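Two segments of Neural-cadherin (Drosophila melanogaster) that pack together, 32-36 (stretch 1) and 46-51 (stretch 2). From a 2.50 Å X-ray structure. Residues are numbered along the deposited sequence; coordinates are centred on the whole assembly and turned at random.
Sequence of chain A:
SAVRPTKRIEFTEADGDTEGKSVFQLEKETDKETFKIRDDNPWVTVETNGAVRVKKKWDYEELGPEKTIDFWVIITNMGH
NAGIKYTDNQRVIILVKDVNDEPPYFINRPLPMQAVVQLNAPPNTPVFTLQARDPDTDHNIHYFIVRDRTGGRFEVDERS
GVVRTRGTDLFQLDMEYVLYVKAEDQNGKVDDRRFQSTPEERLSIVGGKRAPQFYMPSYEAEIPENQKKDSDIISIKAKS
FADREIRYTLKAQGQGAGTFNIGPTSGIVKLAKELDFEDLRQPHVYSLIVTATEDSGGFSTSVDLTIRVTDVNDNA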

ATOM      1  N   LYS A  32      44.159 -27.170   9.204  1.00 57.34           N
ATOM      2  CA  LYS A  32      45.075 -26.032   9.262  1.00 59.05           C
ATOM      3  C   LYS A  32      44.994 -25.085   8.052  1.00 57.75           C
ATOM      4  O   LYS A  32      45.937 -24.347   7.752  1.00 59.68           O
ATOM      5  CB  LYS A  32      46.518 -26.513   9.509  1.00 62.67           C
ATOM      6  CG  LYS A  32      46.752 -27.200  10.868  1.00 66.47           C
ATOM      7  CD  LYS A  32      45.983 -26.490  11.998  1.00 68.39           C
ATOM      8  CE  LYS A  32      46.296 -27.061  13.386  1.00 72.55           C
ATOM      9  NZ  LYS A  32      45.265 -26.560  14.363  1.00 72.08           N
ATOM     10  N   GLU A  33      43.861 -25.084   7.368  1.00 55.33           N
ATOM     11  CA  GLU A  33      43.692 -24.172   6.247  1.00 54.47           C
ATOM     12  C   GLU A  33      43.445 -22.740   6.710  1.00 53.70           C
ATOM     13  O   GLU A  33      42.751 -22.501   7.709  1.00 52.97           O
ATOM     14  CB  GLU A  33      42.586 -24.654   5.310  1.00 52.68           C
ATOM     15  CG  GLU A  33      43.046 -25.830   4.476  1.00 54.56           C
ATOM     16  CD  GLU A  33      41.969 -26.425   3.599  1.00 53.49           C
ATOM     17  OE1 GLU A  33      40.761 -26.118   3.774  1.00 48.76           O
ATOM     18  OE2 GLU A  33      42.361 -27.209   2.711  1.00 55.58           O
ATOM     19  N   THR A  34      44.043 -21.794   5.998  1.00 54.42           N
ATOM     20  CA  THR A  34      43.763 -20.391   6.234  1.00 53.80           C
ATOM     21  C   THR A  34      43.175 -19.784   4.971  1.00 52.47           C
ATOM     22  O   THR A  34      43.499 -20.208   3.859  1.00 53.00           O
ATOM     23  CB  THR A  34      45.006 -19.610   6.705  1.00 56.98           C
ATOM     24  OG1 THR A  34      46.038 -19.674   5.708  1.00 59.26           O
ATOM     25  CG2 THR A  34      45.525 -20.174   8.038  1.00 58.77           C
ATOM     26  N   PHE A  35      42.298 -18.802   5.160  1.00 50.74           N
ATOM     27  CA  PHE A  35      41.593 -18.160   4.066  1.00 49.59           C
ATOM     28  C   PHE A  35      42.066 -16.735   3.903  1.00 51.49           C
ATOM     29  O   PHE A  35      42.639 -16.155   4.819  1.00 52.91           O
ATOM     30  CB  PHE A  35      40.080 -18.210   4.309  1.00 46.57           C
ATOM     31  CG  PHE A  35      39.552 -19.600   4.455  1.00 45.10           C
ATOM     32  CD1 PHE A  35      39.779 -20.329   5.620  1.00 45.41           C
ATOM     33  CD2 PHE A  35      38.864 -20.201   3.421  1.00 44.18           C
ATOM     34  CE1 PHE A  35      39.306 -21.624   5.756  1.00 45.22           C
ATOM     35  CE2 PHE A  35      38.393 -21.509   3.545  1.00 44.07           C
ATOM     36  CZ  PHE A  35      38.614 -22.219   4.711  1.00 43.96           C
ATOM     37  N   LYS A  36      41.828 -16.196   2.712  1.00 52.37           N
ATOM     38  CA  LYS A  36      42.170 -14.827   2.341  1.00 54.74           C
ATOM     39  C   LYS A  36      41.366 -14.510   1.081  1.00 54.35           C
ATOM     40  O   LYS A  36      41.304 -15.343   0.167  1.00 54.77           O
ATOM     41  CB  LYS A  36      43.669 -14.713   2.058  1.00 58.02           C
ATOM     42  CG  LYS A  36      44.221 -13.313   2.186  1.00 61.54           C
ATOM     43  CD  LYS A  36      45.728 -13.330   2.426  1.00 66.57           C
TER
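Stretch 2 (46-51) VETNGA

What shape does the backbone of stretch 2 take beside stretch 1? It folds into a type I beta turn from Glu47 to Gly50, closed by a hydrogen bond from Gly50 N to Glu47 O at 3.0 Å, while stretch 1 is extended from Glu33 to Lys36. The register is Phe35 to Thr48, with their CA atoms 4.7 Å apart, and then Lys36 to Val46, so the segment from Val46 to Thr48 runs roughly antiparallel to stretch 1 before the turn carries the backbone aside.

What ties the backbones together? Phe35 N donates a nearly straight hydrogen bond to Thr48 O, 2.7 Å away. The same oxygen lies 3.3 Å from Thr34 CA, a CA-H...O contact, and Thr48 CA makes another with Phe35 O at 3.5 Å.

Where does the side chain of Phe35 go? Its CA-to-CB bond points toward stretch 2, with chi1 in the m well, and CB rests 3.8 Å from Val46 CG1. Gly50 CA lies over one face of the ring, and Phe35 CD1 comes within 3.3 Å of Gly50 N. A CB on Gly50 would sit 2.9 Å from Phe35 CD1, a clash; the positive phi there also favours glycine.

What do the threonines add? Although Thr48 CB points away from stretch 1, its CG2 still meets Thr34 CG2 at 3.7 Å, a small contact beside the backbone hydrogen bond.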

ATOM      1  N   VAL A  46      37.079 -11.354   4.502  1.00 49.83           N
ATOM      2  CA  VAL A  46      37.209 -12.765   4.859  1.00 48.31           C
ATOM      3  C   VAL A  46      38.309 -12.891   5.884  1.00 50.08           C
ATOM      4  O   VAL A  46      39.426 -12.447   5.645  1.00 52.63           O
ATOM      5  CB  VAL A  46      37.514 -13.638   3.634  1.00 47.69           C
ATOM      6  CG1 VAL A  46      37.963 -15.014   4.064  1.00 47.43           C
ATOM      7  CG2 VAL A  46      36.284 -13.745   2.753  1.00 45.54           C
ATOM      8  N   GLU A  47      37.984 -13.476   7.032  1.00 49.66           N
ATOM      9  CA  GLU A  47      38.981 -13.691   8.077  1.00 51.84           C
ATOM     10  C   GLU A  47      39.920 -14.825   7.702  1.00 51.71           C
ATOM     11  O   GLU A  47      39.630 -15.619   6.811  1.00 50.13           O
ATOM     12  CB  GLU A  47      38.320 -13.986   9.428  1.00 51.97           C
ATOM     13  CG  GLU A  47      37.551 -12.818  10.040  1.00 54.17           C
ATOM     14  CD  GLU A  47      38.445 -11.702  10.569  1.00 61.20           C
ATOM     15  OE1 GLU A  47      38.360 -10.581  10.015  1.00 63.25           O
ATOM     16  OE2 GLU A  47      39.227 -11.932  11.534  1.00 65.49           O
ATOM     17  N   THR A  48      41.049 -14.887   8.395  1.00 53.99           N
ATOM     18  CA  THR A  48      42.011 -15.972   8.259  1.00 54.50           C
ATOM     19  C   THR A  48      41.369 -17.344   8.464  1.00 52.51           C
ATOM     20  O   THR A  48      41.703 -18.299   7.764  1.00 52.47           O
ATOM     21  CB  THR A  48      43.156 -15.766   9.252  1.00 57.65           C
ATOM     22  OG1 THR A  48      43.839 -14.556   8.915  1.00 59.81           O
ATOM     23  CG2 THR A  48      44.140 -16.928   9.226  1.00 59.23           C
ATOM     24  N   ASN A  49      40.440 -17.433   9.410  1.00 51.61           N
ATOM     25  CA  ASN A  49      39.760 -18.695   9.719  1.00 50.68           C
ATOM     26  C   ASN A  49      38.591 -19.040   8.776  1.00 47.95           C
ATOM     27  O   ASN A  49      37.888 -20.026   8.994  1.00 47.31           O
ATOM     28  CB  ASN A  49      39.278 -18.697  11.176  1.00 51.61           C
ATOM     29  CG  ASN A  49      38.137 -17.698  11.428  1.00 52.77           C
ATOM     30  OD1 ASN A  49      37.602 -17.079  10.493  1.00 52.34           O
ATOM     31  ND2 ASN A  49      37.756 -17.546  12.696  1.00 55.82           N
ATOM     32  N   GLY A  50      38.369 -18.219   7.751  1.00 46.75           N
ATOM     33  CA  GLY A  50      37.272 -18.456   6.819  1.00 44.80           C
ATOM     34  C   GLY A  50      35.924 -17.852   7.169  1.00 43.57           C
ATOM     35  O   GLY A  50      34.967 -17.992   6.402  1.00 42.01           O
ATOM     36  N   ALA A  51      35.834 -17.174   8.316  1.00 44.24           N
ATOM     37  CA  ALA A  51      34.616 -16.442   8.646  1.00 43.67           C
ATOM     38  C   ALA A  51      34.436 -15.285   7.664  1.00 43.34           C
ATOM     39  O   ALA A  51      35.356 -14.486   7.477  1.00 44.72           O
ATOM     40  CB  ALA A  51      34.654 -15.938  10.077  1.00 44.94           C
TER